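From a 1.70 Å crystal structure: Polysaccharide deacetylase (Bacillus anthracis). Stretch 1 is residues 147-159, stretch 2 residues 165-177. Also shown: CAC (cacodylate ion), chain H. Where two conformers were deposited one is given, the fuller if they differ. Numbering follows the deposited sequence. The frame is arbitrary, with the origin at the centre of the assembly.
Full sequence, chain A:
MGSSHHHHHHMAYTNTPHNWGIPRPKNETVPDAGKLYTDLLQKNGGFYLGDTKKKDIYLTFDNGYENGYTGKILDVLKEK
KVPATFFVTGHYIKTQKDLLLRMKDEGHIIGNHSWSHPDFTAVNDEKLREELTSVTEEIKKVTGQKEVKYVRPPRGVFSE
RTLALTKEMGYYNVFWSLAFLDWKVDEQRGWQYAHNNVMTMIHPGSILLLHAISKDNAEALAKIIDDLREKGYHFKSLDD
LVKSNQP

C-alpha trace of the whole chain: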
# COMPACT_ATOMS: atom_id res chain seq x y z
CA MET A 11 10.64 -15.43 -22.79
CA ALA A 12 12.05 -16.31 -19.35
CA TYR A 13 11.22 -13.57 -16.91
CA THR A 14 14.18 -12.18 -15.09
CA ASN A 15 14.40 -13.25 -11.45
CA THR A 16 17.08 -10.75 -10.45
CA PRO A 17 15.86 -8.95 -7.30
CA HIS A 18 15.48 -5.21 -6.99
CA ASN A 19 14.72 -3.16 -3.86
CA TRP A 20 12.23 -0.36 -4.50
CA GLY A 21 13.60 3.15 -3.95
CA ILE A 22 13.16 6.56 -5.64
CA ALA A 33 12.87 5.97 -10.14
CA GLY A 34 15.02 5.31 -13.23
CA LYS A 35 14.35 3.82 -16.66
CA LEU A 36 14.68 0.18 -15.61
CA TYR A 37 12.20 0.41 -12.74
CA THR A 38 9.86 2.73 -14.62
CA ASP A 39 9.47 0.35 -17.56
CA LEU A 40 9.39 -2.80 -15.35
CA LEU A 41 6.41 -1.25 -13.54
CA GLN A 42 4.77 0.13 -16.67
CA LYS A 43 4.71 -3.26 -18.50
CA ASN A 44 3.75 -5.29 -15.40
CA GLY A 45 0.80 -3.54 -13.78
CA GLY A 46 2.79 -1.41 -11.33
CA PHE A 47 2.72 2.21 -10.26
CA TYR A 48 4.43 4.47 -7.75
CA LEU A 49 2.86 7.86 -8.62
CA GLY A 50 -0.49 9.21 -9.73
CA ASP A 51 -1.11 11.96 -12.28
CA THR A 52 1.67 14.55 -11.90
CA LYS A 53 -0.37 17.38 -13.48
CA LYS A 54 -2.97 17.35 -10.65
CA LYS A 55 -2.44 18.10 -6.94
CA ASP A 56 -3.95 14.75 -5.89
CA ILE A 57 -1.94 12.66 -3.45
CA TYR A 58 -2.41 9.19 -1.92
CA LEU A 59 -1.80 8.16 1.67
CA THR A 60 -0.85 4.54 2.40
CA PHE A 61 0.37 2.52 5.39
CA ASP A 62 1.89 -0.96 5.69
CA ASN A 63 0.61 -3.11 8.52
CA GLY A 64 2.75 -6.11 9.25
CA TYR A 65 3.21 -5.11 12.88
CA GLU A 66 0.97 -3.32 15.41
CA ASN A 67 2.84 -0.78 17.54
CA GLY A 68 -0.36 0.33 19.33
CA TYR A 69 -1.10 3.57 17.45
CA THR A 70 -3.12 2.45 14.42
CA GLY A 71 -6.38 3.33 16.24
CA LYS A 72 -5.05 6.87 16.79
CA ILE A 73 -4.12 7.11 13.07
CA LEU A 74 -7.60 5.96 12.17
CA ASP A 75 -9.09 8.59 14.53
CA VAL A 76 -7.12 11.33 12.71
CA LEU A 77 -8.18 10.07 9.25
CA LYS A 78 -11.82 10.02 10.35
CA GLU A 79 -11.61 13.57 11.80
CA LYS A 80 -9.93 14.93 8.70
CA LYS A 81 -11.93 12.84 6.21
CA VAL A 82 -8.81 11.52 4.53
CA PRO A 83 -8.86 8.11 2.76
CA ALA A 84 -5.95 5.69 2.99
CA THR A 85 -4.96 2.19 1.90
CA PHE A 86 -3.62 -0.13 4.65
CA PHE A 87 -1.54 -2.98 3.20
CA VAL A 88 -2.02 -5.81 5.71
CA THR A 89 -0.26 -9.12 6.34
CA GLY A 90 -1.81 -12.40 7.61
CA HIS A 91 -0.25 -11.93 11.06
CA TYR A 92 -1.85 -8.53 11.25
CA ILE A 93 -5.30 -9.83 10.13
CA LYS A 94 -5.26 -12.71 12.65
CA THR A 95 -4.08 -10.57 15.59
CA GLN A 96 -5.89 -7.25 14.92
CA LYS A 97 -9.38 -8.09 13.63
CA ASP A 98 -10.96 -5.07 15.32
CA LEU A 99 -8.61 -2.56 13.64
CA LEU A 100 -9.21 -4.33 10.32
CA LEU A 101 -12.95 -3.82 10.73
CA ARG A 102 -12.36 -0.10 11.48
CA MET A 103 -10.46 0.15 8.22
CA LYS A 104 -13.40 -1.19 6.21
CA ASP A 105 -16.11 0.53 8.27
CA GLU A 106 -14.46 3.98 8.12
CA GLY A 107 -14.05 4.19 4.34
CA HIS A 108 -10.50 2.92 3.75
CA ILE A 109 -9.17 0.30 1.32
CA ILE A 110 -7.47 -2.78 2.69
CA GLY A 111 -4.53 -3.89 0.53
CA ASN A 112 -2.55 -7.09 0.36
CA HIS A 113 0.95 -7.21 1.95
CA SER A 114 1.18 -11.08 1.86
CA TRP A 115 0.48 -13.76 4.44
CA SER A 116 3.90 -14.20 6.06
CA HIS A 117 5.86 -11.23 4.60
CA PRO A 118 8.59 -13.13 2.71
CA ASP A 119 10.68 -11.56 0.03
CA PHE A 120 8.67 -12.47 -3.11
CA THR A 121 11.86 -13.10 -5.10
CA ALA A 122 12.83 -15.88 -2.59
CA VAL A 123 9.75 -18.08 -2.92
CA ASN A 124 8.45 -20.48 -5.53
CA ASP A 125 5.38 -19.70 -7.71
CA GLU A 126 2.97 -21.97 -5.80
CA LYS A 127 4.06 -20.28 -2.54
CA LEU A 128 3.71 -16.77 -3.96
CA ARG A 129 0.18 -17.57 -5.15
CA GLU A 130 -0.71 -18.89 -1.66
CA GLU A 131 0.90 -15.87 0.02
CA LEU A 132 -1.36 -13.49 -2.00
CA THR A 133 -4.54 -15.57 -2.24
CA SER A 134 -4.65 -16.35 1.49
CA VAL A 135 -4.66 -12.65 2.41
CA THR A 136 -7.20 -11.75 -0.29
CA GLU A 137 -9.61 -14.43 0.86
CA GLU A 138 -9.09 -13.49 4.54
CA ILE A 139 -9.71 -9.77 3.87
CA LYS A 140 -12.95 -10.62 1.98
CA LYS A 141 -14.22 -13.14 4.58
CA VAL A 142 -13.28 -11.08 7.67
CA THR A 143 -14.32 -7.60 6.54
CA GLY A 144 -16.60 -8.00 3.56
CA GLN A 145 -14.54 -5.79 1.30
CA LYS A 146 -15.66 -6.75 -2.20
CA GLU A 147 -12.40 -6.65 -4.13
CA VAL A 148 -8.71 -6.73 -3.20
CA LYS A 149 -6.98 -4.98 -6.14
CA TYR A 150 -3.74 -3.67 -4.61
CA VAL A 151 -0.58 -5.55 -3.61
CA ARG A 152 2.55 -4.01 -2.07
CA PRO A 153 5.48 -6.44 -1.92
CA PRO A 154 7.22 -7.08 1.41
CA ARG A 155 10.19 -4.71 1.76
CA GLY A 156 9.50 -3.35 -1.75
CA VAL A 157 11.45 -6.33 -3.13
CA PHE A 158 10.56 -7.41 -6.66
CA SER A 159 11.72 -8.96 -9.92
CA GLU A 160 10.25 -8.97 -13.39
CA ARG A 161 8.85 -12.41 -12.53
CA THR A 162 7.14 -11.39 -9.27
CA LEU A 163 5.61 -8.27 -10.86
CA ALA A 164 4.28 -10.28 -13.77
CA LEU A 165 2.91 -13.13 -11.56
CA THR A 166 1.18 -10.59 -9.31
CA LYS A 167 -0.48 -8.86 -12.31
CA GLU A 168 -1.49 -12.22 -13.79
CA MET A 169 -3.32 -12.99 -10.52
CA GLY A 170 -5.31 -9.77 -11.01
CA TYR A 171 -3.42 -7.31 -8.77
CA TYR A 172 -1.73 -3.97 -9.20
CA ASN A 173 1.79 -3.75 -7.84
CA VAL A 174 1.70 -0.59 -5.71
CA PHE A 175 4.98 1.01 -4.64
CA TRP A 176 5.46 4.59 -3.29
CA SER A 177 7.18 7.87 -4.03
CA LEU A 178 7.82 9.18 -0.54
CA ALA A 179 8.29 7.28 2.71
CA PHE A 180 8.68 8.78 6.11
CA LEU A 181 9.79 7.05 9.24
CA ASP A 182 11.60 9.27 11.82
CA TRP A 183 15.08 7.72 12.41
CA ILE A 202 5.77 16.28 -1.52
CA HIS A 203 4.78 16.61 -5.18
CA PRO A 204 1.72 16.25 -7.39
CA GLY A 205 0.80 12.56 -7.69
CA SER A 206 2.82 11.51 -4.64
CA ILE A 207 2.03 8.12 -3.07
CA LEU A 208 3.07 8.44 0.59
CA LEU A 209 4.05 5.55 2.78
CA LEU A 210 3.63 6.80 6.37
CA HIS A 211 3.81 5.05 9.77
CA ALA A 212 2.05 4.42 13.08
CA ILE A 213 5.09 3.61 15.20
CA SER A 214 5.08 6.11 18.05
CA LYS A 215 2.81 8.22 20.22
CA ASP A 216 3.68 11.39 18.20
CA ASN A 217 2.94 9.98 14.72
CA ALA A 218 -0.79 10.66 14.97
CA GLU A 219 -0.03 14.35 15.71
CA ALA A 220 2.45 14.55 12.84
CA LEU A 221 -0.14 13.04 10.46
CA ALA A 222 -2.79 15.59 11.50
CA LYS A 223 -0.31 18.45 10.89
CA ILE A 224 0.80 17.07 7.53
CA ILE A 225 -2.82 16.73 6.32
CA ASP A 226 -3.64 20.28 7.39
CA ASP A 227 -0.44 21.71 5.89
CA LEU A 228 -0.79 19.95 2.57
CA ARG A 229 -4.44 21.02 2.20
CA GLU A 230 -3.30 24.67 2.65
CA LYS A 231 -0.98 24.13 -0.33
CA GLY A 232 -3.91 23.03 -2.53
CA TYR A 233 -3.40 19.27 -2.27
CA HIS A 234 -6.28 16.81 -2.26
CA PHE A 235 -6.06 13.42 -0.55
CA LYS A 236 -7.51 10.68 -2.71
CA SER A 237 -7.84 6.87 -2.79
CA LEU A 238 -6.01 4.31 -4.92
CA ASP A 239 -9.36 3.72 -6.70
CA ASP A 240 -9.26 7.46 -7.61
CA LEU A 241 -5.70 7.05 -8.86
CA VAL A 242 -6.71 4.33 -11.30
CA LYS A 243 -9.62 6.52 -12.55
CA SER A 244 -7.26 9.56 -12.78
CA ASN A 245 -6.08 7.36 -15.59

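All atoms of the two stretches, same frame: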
# COMPACT_ATOMS: atom_id res chain seq x y z
N GLU A 147 -13.50 -6.37 -3.23
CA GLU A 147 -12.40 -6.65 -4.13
C GLU A 147 -11.12 -6.31 -3.38
O GLU A 147 -11.12 -5.40 -2.55
CB GLU A 147 -12.51 -5.77 -5.37
CG GLU A 147 -13.74 -6.01 -6.29
CD GLU A 147 -13.80 -7.43 -6.83
OE1 GLU A 147 -12.73 -8.07 -6.97
OE2 GLU A 147 -14.92 -7.93 -7.13
N VAL A 148 -10.06 -7.04 -3.69
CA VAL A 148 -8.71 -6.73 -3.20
C VAL A 148 -7.86 -6.56 -4.46
O VAL A 148 -7.43 -7.55 -5.06
CB VAL A 148 -8.17 -7.81 -2.27
CG1 VAL A 148 -6.73 -7.50 -1.86
CG2 VAL A 148 -9.08 -8.01 -1.01
N LYS A 149 -7.60 -5.32 -4.86
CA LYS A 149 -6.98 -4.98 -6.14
C LYS A 149 -5.49 -4.66 -6.02
O LYS A 149 -4.78 -4.66 -7.02
CB LYS A 149 -7.66 -3.72 -6.71
CG LYS A 149 -9.16 -3.86 -7.07
CD LYS A 149 -9.50 -2.91 -8.23
CE LYS A 149 -9.38 -1.43 -7.84
NZ LYS A 149 -9.37 -0.40 -8.98
N TYR A 150 -5.04 -4.33 -4.81
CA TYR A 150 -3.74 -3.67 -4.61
C TYR A 150 -2.81 -4.55 -3.77
O TYR A 150 -3.14 -4.92 -2.66
CB TYR A 150 -3.93 -2.30 -3.96
CG TYR A 150 -4.92 -1.46 -4.71
CD1 TYR A 150 -4.66 -1.03 -6.01
CD2 TYR A 150 -6.14 -1.12 -4.15
CE1 TYR A 150 -5.60 -0.28 -6.72
CE2 TYR A 150 -7.06 -0.39 -4.84
CZ TYR A 150 -6.80 0.02 -6.12
OH TYR A 150 -7.75 0.77 -6.81
N VAL A 151 -1.62 -4.81 -4.31
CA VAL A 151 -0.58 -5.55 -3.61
C VAL A 151 0.63 -4.65 -3.45
O VAL A 151 1.03 -4.02 -4.40
CB VAL A 151 -0.21 -6.84 -4.39
CG1 VAL A 151 1.10 -7.41 -3.88
CG2 VAL A 151 -1.37 -7.83 -4.27
N ARG A 152 1.21 -4.61 -2.26
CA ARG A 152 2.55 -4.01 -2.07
C ARG A 152 3.51 -5.12 -1.58
O ARG A 152 3.27 -5.74 -0.54
CB ARG A 152 2.50 -2.88 -1.06
CG ARG A 152 3.83 -2.17 -0.87
CD ARG A 152 3.69 -0.93 -0.09
NE ARG A 152 3.15 0.15 -0.89
CZ ARG A 152 2.64 1.26 -0.35
NH1 ARG A 152 2.49 1.34 0.96
NH2 ARG A 152 2.21 2.20 -1.13
N PRO A 153 4.58 -5.38 -2.33
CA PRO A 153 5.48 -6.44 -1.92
C PRO A 153 6.23 -6.18 -0.62
O PRO A 153 6.65 -5.03 -0.36
CB PRO A 153 6.50 -6.51 -3.09
CG PRO A 153 5.98 -5.77 -4.13
CD PRO A 153 4.99 -4.78 -3.60
N PRO A 154 6.40 -7.21 0.22
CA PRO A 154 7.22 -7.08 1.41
C PRO A 154 8.57 -6.46 1.11
O PRO A 154 9.25 -6.87 0.16
CB PRO A 154 7.35 -8.51 1.88
CG PRO A 154 6.07 -9.08 1.50
CD PRO A 154 5.82 -8.57 0.16
N ARG A 155 8.92 -5.46 1.90
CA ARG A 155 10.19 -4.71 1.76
C ARG A 155 10.42 -4.02 0.41
O ARG A 155 11.53 -3.50 0.15
CB ARG A 155 11.35 -5.62 2.15
CG ARG A 155 11.27 -6.21 3.50
CD ARG A 155 12.43 -7.21 3.83
NE ARG A 155 12.01 -7.95 5.02
CZ ARG A 155 11.17 -8.99 5.05
NH1 ARG A 155 10.70 -9.59 3.93
NH2 ARG A 155 10.81 -9.48 6.23
N GLY A 156 9.38 -3.92 -0.42
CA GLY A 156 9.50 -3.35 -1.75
C GLY A 156 10.41 -4.17 -2.66
O GLY A 156 10.93 -3.65 -3.66
N VAL A 157 10.60 -5.45 -2.33
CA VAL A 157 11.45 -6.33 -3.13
C VAL A 157 10.63 -6.94 -4.27
O VAL A 157 9.52 -7.50 -4.07
CB VAL A 157 12.15 -7.37 -2.28
CG1 VAL A 157 12.94 -8.38 -3.16
CG2 VAL A 157 13.07 -6.69 -1.23
N PHE A 158 11.21 -6.89 -5.46
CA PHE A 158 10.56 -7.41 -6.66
C PHE A 158 11.57 -7.87 -7.71
O PHE A 158 12.75 -7.47 -7.66
CB PHE A 158 9.63 -6.39 -7.29
CG PHE A 158 10.35 -5.19 -7.87
CD1 PHE A 158 10.77 -4.17 -7.03
CD2 PHE A 158 10.60 -5.11 -9.22
CE1 PHE A 158 11.45 -3.06 -7.53
CE2 PHE A 158 11.27 -4.00 -9.73
CZ PHE A 158 11.69 -2.99 -8.86
N SER A 159 11.07 -8.67 -8.63
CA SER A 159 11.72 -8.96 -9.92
C SER A 159 10.72 -8.81 -11.04
O SER A 159 9.54 -8.65 -10.82
CB SER A 159 12.30 -10.38 -9.91
OG SER A 159 11.24 -11.32 -9.75
N LEU A 165 3.77 -12.12 -12.22
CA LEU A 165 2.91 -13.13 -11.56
C LEU A 165 1.81 -12.45 -10.75
O LEU A 165 0.65 -12.89 -10.75
CB LEU A 165 3.74 -14.03 -10.65
CG LEU A 165 4.79 -14.94 -11.30
CD1 LEU A 165 5.56 -15.67 -10.23
CD2 LEU A 165 4.15 -15.91 -12.28
N THR A 166 2.16 -11.36 -10.08
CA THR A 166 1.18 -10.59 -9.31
C THR A 166 0.09 -10.00 -10.21
O THR A 166 -1.08 -10.12 -9.91
CB THR A 166 1.92 -9.51 -8.48
OG1 THR A 166 2.87 -10.17 -7.61
CG2 THR A 166 0.92 -8.61 -7.66
N LYS A 167 0.47 -9.37 -11.33
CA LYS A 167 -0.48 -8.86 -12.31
C LYS A 167 -1.37 -9.95 -12.89
O LYS A 167 -2.57 -9.76 -13.07
CB LYS A 167 0.26 -8.15 -13.45
CG LYS A 167 -0.60 -7.67 -14.60
CD LYS A 167 0.31 -7.06 -15.67
CE LYS A 167 -0.32 -6.95 -17.04
NZ LYS A 167 0.68 -6.32 -17.99
N GLU A 168 -0.77 -11.08 -13.21
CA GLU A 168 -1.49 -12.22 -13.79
C GLU A 168 -2.58 -12.71 -12.85
O GLU A 168 -3.65 -13.15 -13.30
CB GLU A 168 -0.46 -13.32 -14.06
CG GLU A 168 -0.95 -14.60 -14.71
CD GLU A 168 0.17 -15.66 -14.70
OE1 GLU A 168 1.35 -15.29 -14.95
OE2 GLU A 168 -0.12 -16.85 -14.42
N MET A 169 -2.32 -12.63 -11.54
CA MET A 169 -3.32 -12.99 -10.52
C MET A 169 -4.40 -11.93 -10.31
O MET A 169 -5.33 -12.16 -9.57
CB MET A 169 -2.64 -13.33 -9.20
CG MET A 169 -1.67 -14.51 -9.28
SD MET A 169 -0.94 -14.88 -7.71
CE MET A 169 -2.37 -15.34 -6.73
N GLY A 170 -4.27 -10.78 -10.98
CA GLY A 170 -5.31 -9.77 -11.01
C GLY A 170 -5.05 -8.59 -10.09
O GLY A 170 -5.98 -7.82 -9.80
N TYR A 171 -3.80 -8.42 -9.66
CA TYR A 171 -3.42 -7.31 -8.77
C TYR A 171 -2.56 -6.26 -9.43
O TYR A 171 -1.75 -6.58 -10.29
CB TYR A 171 -2.63 -7.87 -7.59
CG TYR A 171 -3.36 -8.94 -6.82
CD1 TYR A 171 -4.37 -8.61 -5.92
CD2 TYR A 171 -2.98 -10.27 -6.94
CE1 TYR A 171 -5.04 -9.60 -5.19
CE2 TYR A 171 -3.62 -11.27 -6.22
CZ TYR A 171 -4.65 -10.93 -5.34
OH TYR A 171 -5.30 -11.93 -4.64
N TYR A 172 -2.75 -5.01 -8.99
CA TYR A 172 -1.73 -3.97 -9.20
C TYR A 172 -0.59 -4.13 -8.19
O TYR A 172 -0.78 -4.42 -7.00
CB TYR A 172 -2.29 -2.58 -9.02
CG TYR A 172 -3.39 -2.18 -9.99
CD1 TYR A 172 -3.07 -1.67 -11.23
CD2 TYR A 172 -4.72 -2.29 -9.63
CE1 TYR A 172 -4.09 -1.26 -12.10
CE2 TYR A 172 -5.74 -1.89 -10.48
CZ TYR A 172 -5.42 -1.40 -11.71
OH TYR A 172 -6.44 -1.01 -12.55
N ASN A 173 0.61 -3.82 -8.67
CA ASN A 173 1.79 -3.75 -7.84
C ASN A 173 1.95 -2.27 -7.45
O ASN A 173 2.30 -1.44 -8.30
CB ASN A 173 2.99 -4.14 -8.69
CG ASN A 173 3.02 -5.64 -9.05
OD1 ASN A 173 3.32 -6.48 -8.19
ND2 ASN A 173 2.73 -5.97 -10.33
N VAL A 174 1.77 -1.97 -6.18
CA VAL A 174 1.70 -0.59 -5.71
C VAL A 174 2.91 -0.28 -4.85
O VAL A 174 3.06 -0.82 -3.74
CB VAL A 174 0.43 -0.31 -4.91
CG1 VAL A 174 0.38 1.17 -4.54
CG2 VAL A 174 -0.81 -0.72 -5.70
N PHE A 175 3.80 0.58 -5.37
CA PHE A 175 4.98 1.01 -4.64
C PHE A 175 4.70 2.37 -4.01
O PHE A 175 3.58 2.59 -3.61
CB PHE A 175 6.19 0.95 -5.57
CG PHE A 175 6.55 -0.45 -5.93
CD1 PHE A 175 7.32 -1.22 -5.09
CD2 PHE A 175 6.08 -1.01 -7.08
CE1 PHE A 175 7.64 -2.53 -5.41
CE2 PHE A 175 6.41 -2.32 -7.42
CZ PHE A 175 7.17 -3.06 -6.58
N TRP A 176 5.67 3.27 -3.94
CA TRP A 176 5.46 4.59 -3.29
C TRP A 176 6.46 5.57 -3.85
O TRP A 176 7.45 5.17 -4.45
CB TRP A 176 5.62 4.50 -1.76
CG TRP A 176 6.94 4.04 -1.29
CD1 TRP A 176 8.02 4.78 -0.95
CD2 TRP A 176 7.33 2.67 -1.11
NE1 TRP A 176 9.06 3.98 -0.56
CE2 TRP A 176 8.67 2.67 -0.66
CE3 TRP A 176 6.69 1.44 -1.30
CZ2 TRP A 176 9.36 1.49 -0.39
CZ3 TRP A 176 7.38 0.29 -1.04
CH2 TRP A 176 8.70 0.31 -0.60
N SER A 177 6.21 6.84 -3.61
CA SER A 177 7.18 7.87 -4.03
C SER A 177 7.86 8.62 -2.90
O SER A 177 8.97 9.19 -3.11
CB SER A 177 6.54 8.81 -5.03
OG SER A 177 5.56 9.62 -4.42
AS CAC H . 7.77 -2.29 4.03
O1 CAC H . 6.40 -1.55 4.72
O2 CAC H . 7.49 -3.98 3.87
C1 CAC H . 8.01 -1.54 2.25
C2 CAC H . 9.40 -2.03 5.11

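The two stretches are joined as neighbouring parallel β-strands, whose short ladder of backbone hydrogen bonds is extended by an arginine side chain and flanked by aromatic and aliphatic packing; together they bury 768 Å² of surface.

The ladder pairs Tyr-150 with Tyr-172 and Val-151 with Asn-173. Tyr-172 N donates to Lys-149 O (2.9 Å), Val-151 N to Tyr-172 O (2.8 Å), and Val-174 N to Val-151 O (2.8 Å). As in any parallel pair, the bonds from one residue fan out to two partners: Tyr-172 reaches back to Lys-149 with its N and forward to Val-151 with its O. The CA atoms of Tyr-171 and Asn-173 add CA-H...O contacts of 3.5 Å to Lys-149 O and Val-151 O, respectively.

Beyond Val-151 the backbone pattern gives way to a side chain. Arg-152 extends so that its NE donates to Val-174 O (3.0 Å) and its NH2 to Phe-175 O (2.9 Å). Both carbonyls lie at the edge of the guanidinium, near its plane, where its N-H groups point; Trp-176 covers one face, with CE3 3.8 Å from Arg-152 NE. Arginine suits this buried place because one planar group can serve two successive carbonyls while its remaining nitrogen, NH1, bonds elsewhere in the structure.

On one face of the sheet, the Tyr-150 and Tyr-172 rings lie nearly parallel but slid apart, touching at CE1 of Tyr-150 and CD2 of Tyr-172 (3.6 Å); each tyrosine offers a broad apolar ring for this contact, while the Tyr-150 hydroxyl still hydrogen-bonds elsewhere in the structure. Tyr-150 CD1 also meets Val-174 CG2 at 3.9 Å. On the face that carries Val-151 and Asn-173, the branched valine fills the space compactly: its CG2 sits over the Tyr-171 ring, 3.8 Å from the ring centroid, in a CH-pi contact, while its CB lies 3.9 Å from Thr-166 CG2. Tyr-171 points toward the first stretch just after Gly-170, whose positive phi closes the helix in a Schellman motif; a side chain there would jam against the preceding carbonyl oxygen.

Farther along, the end of the Phe-175 side chain comes nearer to the first stretch, although its CA-to-CB bond points away. Its CZ packs 3.8 Å from Pro-153 CG and 3.8 Å from Phe-158 CD1, a hydrophobic cluster of compact proline and broad aromatic surfaces. Gly-156 allows Trp-176 to approach: Gly-156 CA and Trp-176 CH2 are 3.9 Å apart, and a CB on the glycine would fall 2.8 Å from that CH2, a clash. Its positive phi also favours glycine.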